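Local coordinates for protein DNA-3-methyladenine glycosidase (PDB 2H56) that belongs to the HhH-GPD superfamily of helical base excision DNA repair proteins, at residues Arg14-Ser17 with Pro21-Lys24; Asp30-Gln35 with Arg221-Leu226; Pro49-Ser54 with Leu123-Leu128; Glu138-Ile143 with Trp149-Phe154; Ala176-Gly181 with Gly214-Glu219. All coordinates share one frame; numbering follows the deposited sequence.

How the contacts relate
From the N terminus, contact 1 closes a very short loop where strand 13-16 hands over to helix 21-27. Contact 2 opens on the next helix, 31-40, and closes only at the C-terminal helix 223-226, so its long loop encloses contacts 3, 4 and 5. Those three follow one another without crossing. Contact 3 ties the start of helix 51-61 to the short helix 125-128; contact 4 joins helices 133-141 and 148-157; contact 5 joins helices 170-180 and 202-219. Contacts 3 and 4 touch each other, through Phe154 among others. Contacts 2 and 5 touch too, on the opposite side of the chain's centre.

Contact 1 of 5, residues Arg14-Ser17 with Pro21-Lys24; sequences RYFS and PEVK
The charged part of this contact is the pair Arg14 and Glu22. NH2 of Arg14 lies 3.6 Å from OE2 of Glu22, a salt bridge at the long end of the range. The carboxylate approaches obliquely, with its plane turned 79° from that of the guanidinium. Both ends meet beside Phe16, two residues on from Arg14 along the same strand: Phe16 CZ sits 3.6 Å above the centre of one guanidinium face of Arg14, while the rim of the ring turns to the acid. Phe16 CE1 comes 3.6 Å from Glu22 CD, which lies near the ring plane, and the carboxylate stands 85° to the ring. The slightly positive ring edge is a reasonable neighbour for a carboxylate. A bend in the middle of Glu22, with chi2 at 90°, turns its head into this corner.

The piece of fold here is a strand-to-helix connection: strand 13-16, antiparallel to 43-46, runs through a brief turn into helix 21-27. In the turn Ser17 OG is hydrogen-bonded to Asp19 N, and Ser20 OG to Ser17 N.

Val23 supplies the packing: its CG2 lies 3.4 Å from the carbonyl oxygen Ser17 O and, more loosely, 4.4 Å from Phe16 CB. Helix 202-219 joins this layer, with Val204 touching Phe16, Glu22 and Val23, and Tyr208 touching Val23.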
# COMPACT_ATOMS: atom_id res chain seq x y z
N ARG A 14 -4.92 1.88 12.63
CA ARG A 14 -5.43 3.23 12.62
C ARG A 14 -6.82 3.34 11.95
O ARG A 14 -6.99 2.92 10.81
CB ARG A 14 -4.41 4.10 11.90
CG ARG A 14 -4.87 5.52 11.68
CD ARG A 14 -3.74 6.53 11.74
NE ARG A 14 -4.28 7.85 12.08
CZ ARG A 14 -3.78 9.01 11.64
NH1 ARG A 14 -2.71 9.02 10.81
NH2 ARG A 14 -4.37 10.15 12.01
N TYR A 15 -7.80 3.89 12.65
CA TYR A 15 -9.17 4.01 12.11
C TYR A 15 -9.58 5.42 11.71
O TYR A 15 -9.22 6.39 12.35
CB TYR A 15 -10.20 3.48 13.12
CG TYR A 15 -9.98 2.04 13.44
CD1 TYR A 15 -10.59 1.06 12.69
CD2 TYR A 15 -9.13 1.66 14.46
CE1 TYR A 15 -10.37 -0.27 12.96
CE2 TYR A 15 -8.90 0.33 14.74
CZ TYR A 15 -9.52 -0.64 13.99
OH TYR A 15 -9.30 -1.97 14.25
N PHE A 16 -10.36 5.51 10.63
CA PHE A 16 -10.90 6.78 10.17
C PHE A 16 -12.41 6.68 10.12
O PHE A 16 -12.97 5.90 9.34
CB PHE A 16 -10.32 7.11 8.79
CG PHE A 16 -8.86 7.42 8.81
CD1 PHE A 16 -8.42 8.69 9.17
CD2 PHE A 16 -7.95 6.45 8.54
CE1 PHE A 16 -7.09 8.98 9.22
CE2 PHE A 16 -6.60 6.72 8.59
CZ PHE A 16 -6.16 7.98 8.94
N SER A 17 -13.08 7.46 10.96
CA SER A 17 -14.51 7.35 11.05
C SER A 17 -15.12 8.28 10.00
O SER A 17 -14.44 9.09 9.40
CB SER A 17 -15.00 7.66 12.47
OG SER A 17 -15.67 8.90 12.52
N PRO A 21 -11.75 14.39 10.63
CA PRO A 21 -11.42 15.56 9.85
C PRO A 21 -10.78 15.21 8.50
O PRO A 21 -10.93 15.94 7.53
CB PRO A 21 -10.47 16.34 10.75
CG PRO A 21 -10.09 15.45 11.83
CD PRO A 21 -10.98 14.29 11.88
N GLU A 22 -10.11 14.09 8.40
CA GLU A 22 -9.59 13.66 7.10
C GLU A 22 -10.74 13.31 6.15
O GLU A 22 -10.74 13.67 4.99
CB GLU A 22 -8.63 12.48 7.26
CG GLU A 22 -7.41 12.80 8.13
CD GLU A 22 -7.60 12.52 9.65
OE1 GLU A 22 -8.73 12.42 10.12
OE2 GLU A 22 -6.59 12.39 10.37
N VAL A 23 -11.74 12.61 6.66
CA VAL A 23 -12.82 12.17 5.81
C VAL A 23 -13.61 13.41 5.40
O VAL A 23 -14.02 13.53 4.24
CB VAL A 23 -13.68 11.07 6.47
CG1 VAL A 23 -15.03 10.96 5.76
CG2 VAL A 23 -12.96 9.76 6.38
N LYS A 24 -13.77 14.35 6.33
CA LYS A 24 -14.52 15.57 6.05
C LYS A 24 -13.82 16.37 4.96
O LYS A 24 -14.46 16.92 4.09
CB LYS A 24 -14.71 16.44 7.30
CG LYS A 24 -15.58 15.78 8.41
CD LYS A 24 -16.99 16.31 8.53
CE LYS A 24 -17.57 16.11 9.97
NZ LYS A 24 -18.94 16.70 10.22

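Contact 2 of 5, residues Asp30-Gln35 with Arg221-Leu226; sequences DSRLFQ and RSLEEL
Arg32 and Glu224 form a salt bridge, backed by Leu223, that attaches the C-terminal helix 223-226 to the first turn of helix 31-40, near the periphery of the molecule. NH2 of Arg32 does the reaching and stands 3.2 Å from both OE1 and OE2 of Glu224. OE1 lies at the edge of the guanidinium, near its plane; the approach to OE2 is a weak hydrogen bond, though fairly straight at 162°. The two flat groups are twisted 73° apart, so they do not meet as a coplanar pair. A bend at chi3 of Arg32 (80°) carries the guanidinium across, and its NE is spent on a third helix, donating to Leu179 O.

Below the charges, Leu223 points its CD2 branch at the base of the arginine, 3.7 Å from Arg32 O and 4.1 Å from Arg32 CB. Trp178 lies on another side of this leucine.

Asp30 starts the helix as its N-cap: OD1 takes the Leu33 N-H at 3.1 Å, from above the carboxylate plane. The other oxygen, OD2, is hydrogen-bonded to Tyr180 OH and Trp198 NE1, which keeps the cap in place.

Arg32 thus has two acceptors, a carbonyl oxygen through NE and a carboxylate through NH2; the hydrogen bond to OE2 is weak and the two charged residues are only partly buried, so solvent probably screens part of the attraction.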
# COMPACT_ATOMS: atom_id res chain seq x y z
N ASP A 30 -16.68 16.72 -3.05
CA ASP A 30 -17.06 15.46 -3.72
C ASP A 30 -18.28 14.81 -3.04
O ASP A 30 -18.14 14.01 -2.12
CB ASP A 30 -15.86 14.51 -3.63
CG ASP A 30 -15.99 13.30 -4.54
OD1 ASP A 30 -17.13 12.96 -4.94
OD2 ASP A 30 -14.91 12.70 -4.86
N SER A 31 -19.49 15.12 -3.49
CA SER A 31 -20.68 14.56 -2.86
C SER A 31 -20.96 13.10 -3.16
O SER A 31 -21.70 12.46 -2.43
CB SER A 31 -21.90 15.36 -3.27
OG SER A 31 -21.91 16.54 -2.52
N ARG A 32 -20.43 12.59 -4.25
CA ARG A 32 -20.57 11.19 -4.58
C ARG A 32 -19.82 10.39 -3.56
O ARG A 32 -20.31 9.38 -3.06
CB ARG A 32 -20.00 10.87 -5.97
CG ARG A 32 -20.78 11.47 -7.09
CD ARG A 32 -20.24 11.11 -8.48
NE ARG A 32 -20.68 9.77 -8.84
CZ ARG A 32 -21.61 9.49 -9.74
NH1 ARG A 32 -22.22 10.44 -10.43
NH2 ARG A 32 -21.92 8.22 -9.97
N LEU A 33 -18.61 10.85 -3.25
CA LEU A 33 -17.78 10.20 -2.23
C LEU A 33 -18.46 10.30 -0.87
O LEU A 33 -18.47 9.34 -0.10
CB LEU A 33 -16.37 10.78 -2.21
CG LEU A 33 -15.34 10.08 -1.31
CD1 LEU A 33 -15.23 8.63 -1.73
CD2 LEU A 33 -13.97 10.82 -1.31
N PHE A 34 -19.08 11.44 -0.60
CA PHE A 34 -19.82 11.61 0.63
C PHE A 34 -20.98 10.61 0.77
O PHE A 34 -21.15 10.01 1.84
CB PHE A 34 -20.37 13.03 0.73
CG PHE A 34 -21.23 13.26 1.95
CD1 PHE A 34 -20.66 13.63 3.15
CD2 PHE A 34 -22.58 13.04 1.91
CE1 PHE A 34 -21.45 13.83 4.26
CE2 PHE A 34 -23.36 13.22 3.03
CZ PHE A 34 -22.79 13.62 4.20
N GLN A 35 -21.80 10.50 -0.28
CA GLN A 35 -22.92 9.55 -0.32
C GLN A 35 -22.43 8.11 -0.05
O GLN A 35 -23.06 7.35 0.67
CB GLN A 35 -23.67 9.64 -1.67
CG GLN A 35 -24.57 10.86 -1.79
CD GLN A 35 -25.32 10.95 -3.12
OE1 GLN A 35 -26.51 10.63 -3.19
NE2 GLN A 35 -24.64 11.39 -4.18
N ARG A 221 -23.98 -2.68 -9.58
CA ARG A 221 -23.34 -2.30 -10.85
C ARG A 221 -22.46 -1.07 -10.64
O ARG A 221 -21.28 -1.05 -11.00
CB ARG A 221 -24.39 -2.04 -11.95
N SER A 222 -23.06 -0.06 -10.01
CA SER A 222 -22.45 1.25 -9.80
C SER A 222 -22.97 1.85 -8.48
O SER A 222 -23.92 1.32 -7.88
CB SER A 222 -22.85 2.14 -10.97
N LEU A 223 -22.39 2.98 -8.05
CA LEU A 223 -22.91 3.73 -6.89
C LEU A 223 -24.38 4.07 -7.08
O LEU A 223 -25.15 4.12 -6.12
CB LEU A 223 -22.15 5.03 -6.67
CG LEU A 223 -22.82 6.03 -5.69
CD1 LEU A 223 -22.93 5.40 -4.31
CD2 LEU A 223 -22.07 7.38 -5.60
N GLU A 224 -24.75 4.33 -8.33
CA GLU A 224 -26.12 4.66 -8.67
C GLU A 224 -27.09 3.57 -8.19
O GLU A 224 -28.09 3.90 -7.53
CB GLU A 224 -26.24 4.89 -10.19
CG GLU A 224 -25.67 6.25 -10.66
CD GLU A 224 -24.22 6.18 -11.11
OE1 GLU A 224 -23.41 5.47 -10.47
OE2 GLU A 224 -23.88 6.85 -12.12
N GLU A 225 -26.79 2.30 -8.50
CA GLU A 225 -27.63 1.15 -8.09
C GLU A 225 -27.83 1.06 -6.57
O GLU A 225 -28.95 0.88 -6.09
CB GLU A 225 -27.04 -0.17 -8.62
N LEU A 226 -26.73 1.22 -5.83
CA LEU A 226 -26.73 1.18 -4.36
C LEU A 226 -27.70 2.20 -3.75
O LEU A 226 -28.36 1.93 -2.72
CB LEU A 226 -25.31 1.45 -3.84
CG LEU A 226 -25.13 1.45 -2.32
CD1 LEU A 226 -25.36 0.03 -1.81
CD2 LEU A 226 -23.75 2.00 -1.92

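Contact 3 of 5, residues Pro49-Ser54 with Leu123-Leu128; sequences PNPFQS and LDFTEL
Pro51, which lies over the ring of Phe125, opens helix 51-61, and the residue before it sets that helix up. Asn50 is the N-cap: its OD1 accepts from Gln53 N at 3.0 Å along an almost straight N-H line (170°), with the donor above the carbonyl plane. The amide nitrogen, ND2, is held in turn by Glu85 O.

At Pro51 the contact proper begins. Its CB stands 3.3 Å above the centroid of the Phe125 ring, only 9° off the ring normal, a CH-pi arrangement with the carbon over the middle of the face. CG of Pro51 follows behind over one side of the ring, 3.9 Å from Phe125 CG. With chi1 at -66°, Phe125 has its ring beside its own backbone N, and from there it reaches across to the proline.

Two helix starts are therefore packed against each other, since Phe125 is itself the first residue of the short helix 125-128 in this mainly helical HhH-GPD protein. Asp124 is the N-cap there, with OD1 accepting from Thr126 N at 3.3 Å.

Next in sequence, Phe52 meets the same ring through its backbone, N lying 3.9 Å from Phe125 CE2. Its own side chain leads off to Val114, Cys115 and Val118 of helix 105-119. Val118 also touches Phe125, and Leu55, one turn on in helix 51-61, reaches Phe125 and Leu123.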
# COMPACT_ATOMS: atom_id res chain seq x y z
N PRO A 49 4.88 -1.62 12.22
CA PRO A 49 5.91 -0.89 12.98
C PRO A 49 7.23 -0.68 12.22
O PRO A 49 7.63 0.46 12.00
CB PRO A 49 6.15 -1.79 14.21
CG PRO A 49 5.52 -3.11 13.87
CD PRO A 49 4.39 -2.80 12.93
N ASN A 50 7.85 -1.77 11.77
CA ASN A 50 9.23 -1.75 11.30
C ASN A 50 9.45 -1.63 9.76
O ASN A 50 9.29 -2.58 9.03
CB ASN A 50 9.91 -3.01 11.82
CG ASN A 50 11.36 -2.99 11.61
OD1 ASN A 50 11.86 -2.84 10.49
ND2 ASN A 50 12.08 -3.14 12.68
N PRO A 51 9.86 -0.47 9.28
CA PRO A 51 10.00 -0.21 7.86
C PRO A 51 10.87 -1.21 7.10
O PRO A 51 10.49 -1.68 6.03
CB PRO A 51 10.68 1.15 7.82
CG PRO A 51 10.37 1.76 9.11
CD PRO A 51 10.23 0.69 10.10
N PHE A 52 12.06 -1.50 7.61
CA PHE A 52 12.91 -2.42 6.92
C PHE A 52 12.24 -3.78 6.79
O PHE A 52 12.29 -4.39 5.74
CB PHE A 52 14.23 -2.57 7.65
CG PHE A 52 15.02 -3.75 7.23
CD1 PHE A 52 15.64 -3.78 6.01
CD2 PHE A 52 15.13 -4.87 8.07
CE1 PHE A 52 16.36 -4.90 5.62
CE2 PHE A 52 15.86 -5.99 7.68
CZ PHE A 52 16.47 -6.00 6.46
N GLN A 53 11.63 -4.23 7.87
CA GLN A 53 10.93 -5.51 7.88
C GLN A 53 9.85 -5.54 6.81
O GLN A 53 9.71 -6.49 6.08
CB GLN A 53 10.35 -5.73 9.28
CG GLN A 53 9.70 -7.07 9.53
CD GLN A 53 8.28 -7.14 8.98
OE1 GLN A 53 7.47 -6.24 9.20
NE2 GLN A 53 7.98 -8.22 8.27
N SER A 54 9.10 -4.45 6.73
CA SER A 54 8.07 -4.30 5.71
C SER A 54 8.56 -4.40 4.30
O SER A 54 7.89 -4.99 3.48
CB SER A 54 7.40 -2.95 5.85
OG SER A 54 6.70 -2.96 7.06
N LEU A 123 18.78 5.25 2.40
CA LEU A 123 17.39 5.21 2.76
C LEU A 123 17.20 5.30 4.27
O LEU A 123 17.21 4.29 4.95
CB LEU A 123 16.81 3.92 2.22
CG LEU A 123 15.32 3.73 2.36
CD1 LEU A 123 14.56 4.81 1.55
CD2 LEU A 123 15.03 2.30 1.90
N ASP A 124 17.04 6.53 4.79
CA ASP A 124 16.79 6.79 6.22
C ASP A 124 15.30 7.08 6.48
O ASP A 124 14.79 8.14 6.10
CB ASP A 124 17.63 7.99 6.67
CG ASP A 124 17.11 8.64 7.95
OD1 ASP A 124 16.78 7.90 8.91
OD2 ASP A 124 17.03 9.90 7.98
N PHE A 125 14.62 6.16 7.16
CA PHE A 125 13.16 6.28 7.32
C PHE A 125 12.70 7.46 8.18
O PHE A 125 11.58 7.96 7.97
CB PHE A 125 12.58 4.97 7.82
CG PHE A 125 12.71 3.84 6.83
CD1 PHE A 125 11.98 3.85 5.64
CD2 PHE A 125 13.57 2.77 7.08
CE1 PHE A 125 12.11 2.82 4.72
CE2 PHE A 125 13.70 1.73 6.16
CZ PHE A 125 12.97 1.76 4.99
N THR A 126 13.52 7.94 9.11
CA THR A 126 13.12 9.12 9.89
C THR A 126 13.13 10.39 9.05
O THR A 126 12.16 11.14 9.10
CB THR A 126 13.97 9.35 11.16
OG1 THR A 126 13.98 8.16 11.96
CG2 THR A 126 13.40 10.52 11.96
N GLU A 127 14.19 10.63 8.27
CA GLU A 127 14.19 11.77 7.34
C GLU A 127 13.00 11.69 6.37
O GLU A 127 12.34 12.69 6.10
CB GLU A 127 15.50 11.88 6.56
N LEU A 128 12.68 10.49 5.89
CA LEU A 128 11.53 10.35 4.98
C LEU A 128 10.15 10.73 5.56
O LEU A 128 9.31 11.28 4.86
CB LEU A 128 11.50 8.94 4.40
CG LEU A 128 12.71 8.61 3.54
CD1 LEU A 128 12.61 7.19 3.00
CD2 LEU A 128 12.84 9.64 2.43

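Contact 4 of 5, residues Glu138-Ile143 with Trp149-Phe154; sequences EKLTAI and WTAEMF
Leu140 faces Ala151 and Phe154, and its two branches are set crosswise to the phenylalanine: the side chains of Leu140 and Phe154 run at about a right angle. The CD1 branch comes closer, 3.5 Å from Phe154 CD2, arriving obliquely to the ring. CD2 of the leucine reaches the same side of that ring, 3.9 Å from Phe154 CE2. Phe154 extends its ring with CG anti to the backbone N (chi1 -179°), which takes it past the leucine toward Ser54 and Leu55 of helix 51-61.

Closer to the backbones, Ala151 points toward the partner helix. Its CB touches Leu140 CB at 3.8 Å, and with so small a side chain between them the two helices come near: the CA atoms of Leu140 and Ala151 are 5.8 Å apart. On the other side of this point, Thr141 lays its methyl CG2 alongside, 3.9 Å from Ala151 CB. Its hydroxyl OG1 is turned back to its own helix, hydrogen-bonded to Ile137 O.

Helices 133-141 and 148-157, joined by a short glycine-containing turn, form the helix-hairpin-helix that gives the HhH-GPD superfamily its first letters.

The side chains meet through methyl, methylene and ring carbons, so the hairpin is held here by close apolar fit, while the one hydroxyl at the contact, that of Thr141, is satisfied within its own helix.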
# COMPACT_ATOMS: atom_id res chain seq x y z
N GLU A 138 11.04 8.43 -4.94
CA GLU A 138 12.38 8.35 -5.54
C GLU A 138 13.32 7.48 -4.73
O GLU A 138 13.94 6.58 -5.27
CB GLU A 138 13.03 9.72 -5.69
CG GLU A 138 12.53 10.49 -6.91
CD GLU A 138 12.58 12.00 -6.73
OE1 GLU A 138 12.97 12.47 -5.63
OE2 GLU A 138 12.24 12.73 -7.70
N LYS A 139 13.44 7.76 -3.43
CA LYS A 139 14.38 7.03 -2.59
C LYS A 139 14.03 5.55 -2.60
O LYS A 139 14.89 4.73 -2.77
CB LYS A 139 14.43 7.57 -1.16
CG LYS A 139 14.82 9.05 -1.04
CD LYS A 139 16.30 9.25 -1.26
CE LYS A 139 16.76 10.66 -0.84
NZ LYS A 139 18.11 10.63 -0.17
N LEU A 140 12.75 5.21 -2.49
CA LEU A 140 12.34 3.81 -2.52
C LEU A 140 12.52 3.07 -3.89
O LEU A 140 12.95 1.91 -3.93
CB LEU A 140 10.88 3.70 -2.07
CG LEU A 140 10.54 4.08 -0.62
CD1 LEU A 140 8.98 4.16 -0.41
CD2 LEU A 140 11.16 3.09 0.35
N THR A 141 12.18 3.70 -5.02
CA THR A 141 12.20 3.01 -6.32
C THR A 141 13.61 2.83 -6.89
O THR A 141 13.84 1.98 -7.78
CB THR A 141 11.31 3.70 -7.33
OG1 THR A 141 11.62 5.09 -7.34
CG2 THR A 141 9.85 3.52 -6.97
N ALA A 142 14.55 3.61 -6.35
CA ALA A 142 16.00 3.37 -6.52
C ALA A 142 16.45 1.94 -6.17
O ALA A 142 17.48 1.49 -6.67
CB ALA A 142 16.81 4.38 -5.66
N ILE A 143 15.68 1.24 -5.33
CA ILE A 143 15.99 -0.11 -4.95
C ILE A 143 15.46 -1.07 -6.01
O ILE A 143 14.29 -1.00 -6.36
CB ILE A 143 15.37 -0.45 -3.59
CG1 ILE A 143 15.86 0.51 -2.51
CG2 ILE A 143 15.68 -1.91 -3.16
CD1 ILE A 143 14.86 0.64 -1.38
N TRP A 149 4.39 1.40 -7.84
CA TRP A 149 3.26 0.84 -7.09
C TRP A 149 3.73 0.32 -5.75
O TRP A 149 3.09 0.59 -4.73
CB TRP A 149 2.59 -0.29 -7.90
CG TRP A 149 1.48 -0.91 -7.18
CD1 TRP A 149 0.23 -0.41 -7.05
CD2 TRP A 149 1.50 -2.15 -6.48
NE1 TRP A 149 -0.53 -1.25 -6.27
CE2 TRP A 149 0.22 -2.33 -5.91
CE3 TRP A 149 2.50 -3.11 -6.23
CZ2 TRP A 149 -0.10 -3.43 -5.13
CZ3 TRP A 149 2.17 -4.21 -5.45
CH2 TRP A 149 0.88 -4.36 -4.91
N THR A 150 4.85 -0.41 -5.74
CA THR A 150 5.39 -0.99 -4.52
C THR A 150 5.72 0.13 -3.55
O THR A 150 5.37 0.05 -2.38
CB THR A 150 6.66 -1.80 -4.78
OG1 THR A 150 6.42 -2.67 -5.88
CG2 THR A 150 7.04 -2.65 -3.59
N ALA A 151 6.38 1.18 -4.03
CA ALA A 151 6.73 2.29 -3.15
C ALA A 151 5.46 2.90 -2.62
O ALA A 151 5.40 3.27 -1.45
CB ALA A 151 7.53 3.36 -3.89
N GLU A 152 4.45 3.02 -3.47
CA GLU A 152 3.24 3.69 -3.05
C GLU A 152 2.52 2.90 -1.96
O GLU A 152 2.18 3.48 -0.91
CB GLU A 152 2.34 3.99 -4.24
CG GLU A 152 2.84 5.21 -5.00
CD GLU A 152 2.24 5.36 -6.39
OE1 GLU A 152 1.79 4.33 -6.99
OE2 GLU A 152 2.25 6.54 -6.89
N MSE A 153 2.36 1.59 -2.16
CA MSE A 153 1.72 0.73 -1.14
C MSE A 153 2.50 0.73 0.18
O MSE A 153 1.89 0.69 1.30
CB MSE A 153 1.61 -0.71 -1.62
CG MSE A 153 0.84 -0.86 -2.86
SE MSE A 153 -1.01 -0.39 -2.59
CE MSE A 153 -1.61 -2.09 -1.61
N PHE A 154 3.83 0.79 0.04
CA PHE A 154 4.70 0.87 1.18
C PHE A 154 4.50 2.15 1.95
O PHE A 154 4.50 2.12 3.18
CB PHE A 154 6.16 0.78 0.76
CG PHE A 154 7.12 0.84 1.90
CD1 PHE A 154 7.33 -0.28 2.70
CD2 PHE A 154 7.83 2.00 2.16
CE1 PHE A 154 8.21 -0.23 3.79
CE2 PHE A 154 8.72 2.06 3.24
CZ PHE A 154 8.91 0.94 4.05

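Contact 5 of 5, residues Ala176-Gly181 with Gly214-Glu219; sequences AKWLYG and GTFAEE
Trp178 carries its indole out toward Phe216 and Ala217 because CG is anti to the backbone N (chi1 -173°) and chi2, at 92°, stands the ring across the chain. In Phe216, chi1 of -64° instead places CG beside its own backbone N, and the end of the side chain leads away, leaving CB to meet the tryptophan. That CB lies 3.6 Å from Trp178 CZ2 and 3.9 Å from Trp178 CH2.

Further round the indole, the five-membered ring rests on the helix backbone. NE1 of Trp178 is 3.5 Å from Ala217 CA, and Trp178 CD1 is 4.1 Å from Ala217 CB; both helix residues approach the indole obliquely. The indole N-H has its polar partner just beyond the helix end, in Tyr220 O, which ties down the orientation of the ring.

Phe36 joins the aromatic group, meeting Phe216 edge-to-face and also the tryptophan ring, while Leu226 packs on both Trp178 and Phe216. Helices from near both ends of the chain, 31-40 and 202-219 with 223-226, thus gather round helix 170-180, an aromatic cluster between helices in one lobe, consistent with the two-lobed HhH-GPD fold.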
# COMPACT_ATOMS: atom_id res chain seq x y z
N ALA A 176 -12.87 3.44 -8.76
CA ALA A 176 -13.11 4.71 -9.41
C ALA A 176 -14.20 4.59 -10.47
O ALA A 176 -15.12 5.39 -10.50
CB ALA A 176 -11.82 5.23 -10.02
N LYS A 177 -14.10 3.60 -11.34
CA LYS A 177 -15.15 3.33 -12.34
C LYS A 177 -16.50 3.15 -11.68
O LYS A 177 -17.51 3.62 -12.18
CB LYS A 177 -14.80 2.08 -13.16
CG LYS A 177 -13.72 2.33 -14.19
CD LYS A 177 -12.96 1.06 -14.61
CE LYS A 177 -13.80 0.12 -15.42
NZ LYS A 177 -12.96 -1.03 -15.84
N TRP A 178 -16.52 2.47 -10.54
CA TRP A 178 -17.76 2.13 -9.85
C TRP A 178 -18.38 3.39 -9.29
O TRP A 178 -19.55 3.67 -9.48
CB TRP A 178 -17.45 1.13 -8.73
CG TRP A 178 -18.62 0.56 -8.05
CD1 TRP A 178 -19.27 -0.60 -8.36
CD2 TRP A 178 -19.26 1.08 -6.89
NE1 TRP A 178 -20.30 -0.81 -7.48
CE2 TRP A 178 -20.30 0.20 -6.56
CE3 TRP A 178 -19.06 2.21 -6.11
CZ2 TRP A 178 -21.14 0.42 -5.48
CZ3 TRP A 178 -19.90 2.43 -5.05
CH2 TRP A 178 -20.92 1.54 -4.74
N LEU A 179 -17.54 4.19 -8.64
CA LEU A 179 -17.99 5.38 -7.93
C LEU A 179 -18.19 6.63 -8.82
O LEU A 179 -18.94 7.52 -8.46
CB LEU A 179 -16.96 5.65 -6.82
CG LEU A 179 -17.29 6.63 -5.70
CD1 LEU A 179 -18.43 6.12 -4.84
CD2 LEU A 179 -16.04 6.82 -4.89
N TYR A 180 -17.53 6.71 -9.97
CA TYR A 180 -17.57 7.91 -10.82
C TYR A 180 -17.92 7.63 -12.29
O TYR A 180 -18.25 8.55 -13.03
CB TYR A 180 -16.21 8.64 -10.76
CG TYR A 180 -15.84 9.12 -9.38
CD1 TYR A 180 -16.41 10.26 -8.81
CD2 TYR A 180 -14.88 8.44 -8.63
CE1 TYR A 180 -16.04 10.70 -7.52
CE2 TYR A 180 -14.50 8.86 -7.36
CZ TYR A 180 -15.09 9.98 -6.80
OH TYR A 180 -14.69 10.33 -5.53
N GLY A 181 -17.78 6.39 -12.74
CA GLY A 181 -18.37 5.97 -14.00
C GLY A 181 -19.70 5.39 -13.61
O GLY A 181 -20.24 5.69 -12.54
N GLY A 214 -14.27 -3.98 -3.64
CA GLY A 214 -14.62 -5.30 -3.06
C GLY A 214 -16.12 -5.62 -2.94
O GLY A 214 -16.81 -5.87 -3.95
N THR A 215 -16.62 -5.60 -1.69
CA THR A 215 -18.00 -6.01 -1.37
C THR A 215 -19.01 -5.32 -2.28
O THR A 215 -19.80 -6.00 -2.94
CB THR A 215 -18.35 -5.72 0.11
N PHE A 216 -18.96 -4.00 -2.38
CA PHE A 216 -19.99 -3.23 -3.13
C PHE A 216 -20.01 -3.45 -4.62
O PHE A 216 -21.08 -3.54 -5.21
CB PHE A 216 -19.85 -1.74 -2.88
CG PHE A 216 -20.10 -1.37 -1.47
CD1 PHE A 216 -21.37 -1.11 -1.03
CD2 PHE A 216 -19.06 -1.34 -0.56
CE1 PHE A 216 -21.59 -0.78 0.30
CE2 PHE A 216 -19.28 -1.02 0.75
CZ PHE A 216 -20.55 -0.75 1.18
N ALA A 217 -18.83 -3.48 -5.22
CA ALA A 217 -18.71 -3.86 -6.63
C ALA A 217 -19.38 -5.21 -6.91
O ALA A 217 -20.07 -5.33 -7.90
CB ALA A 217 -17.27 -3.91 -7.05
N GLU A 218 -19.18 -6.20 -6.03
CA GLU A 218 -19.72 -7.53 -6.27
C GLU A 218 -21.26 -7.51 -6.25
O GLU A 218 -21.88 -8.18 -7.06
CB GLU A 218 -19.16 -8.57 -5.27
N GLU A 219 -21.87 -6.72 -5.38
CA GLU A 219 -23.34 -6.75 -5.22
C GLU A 219 -24.10 -5.67 -6.03
O GLU A 219 -25.30 -5.78 -6.17
CB GLU A 219 -23.71 -6.66 -3.72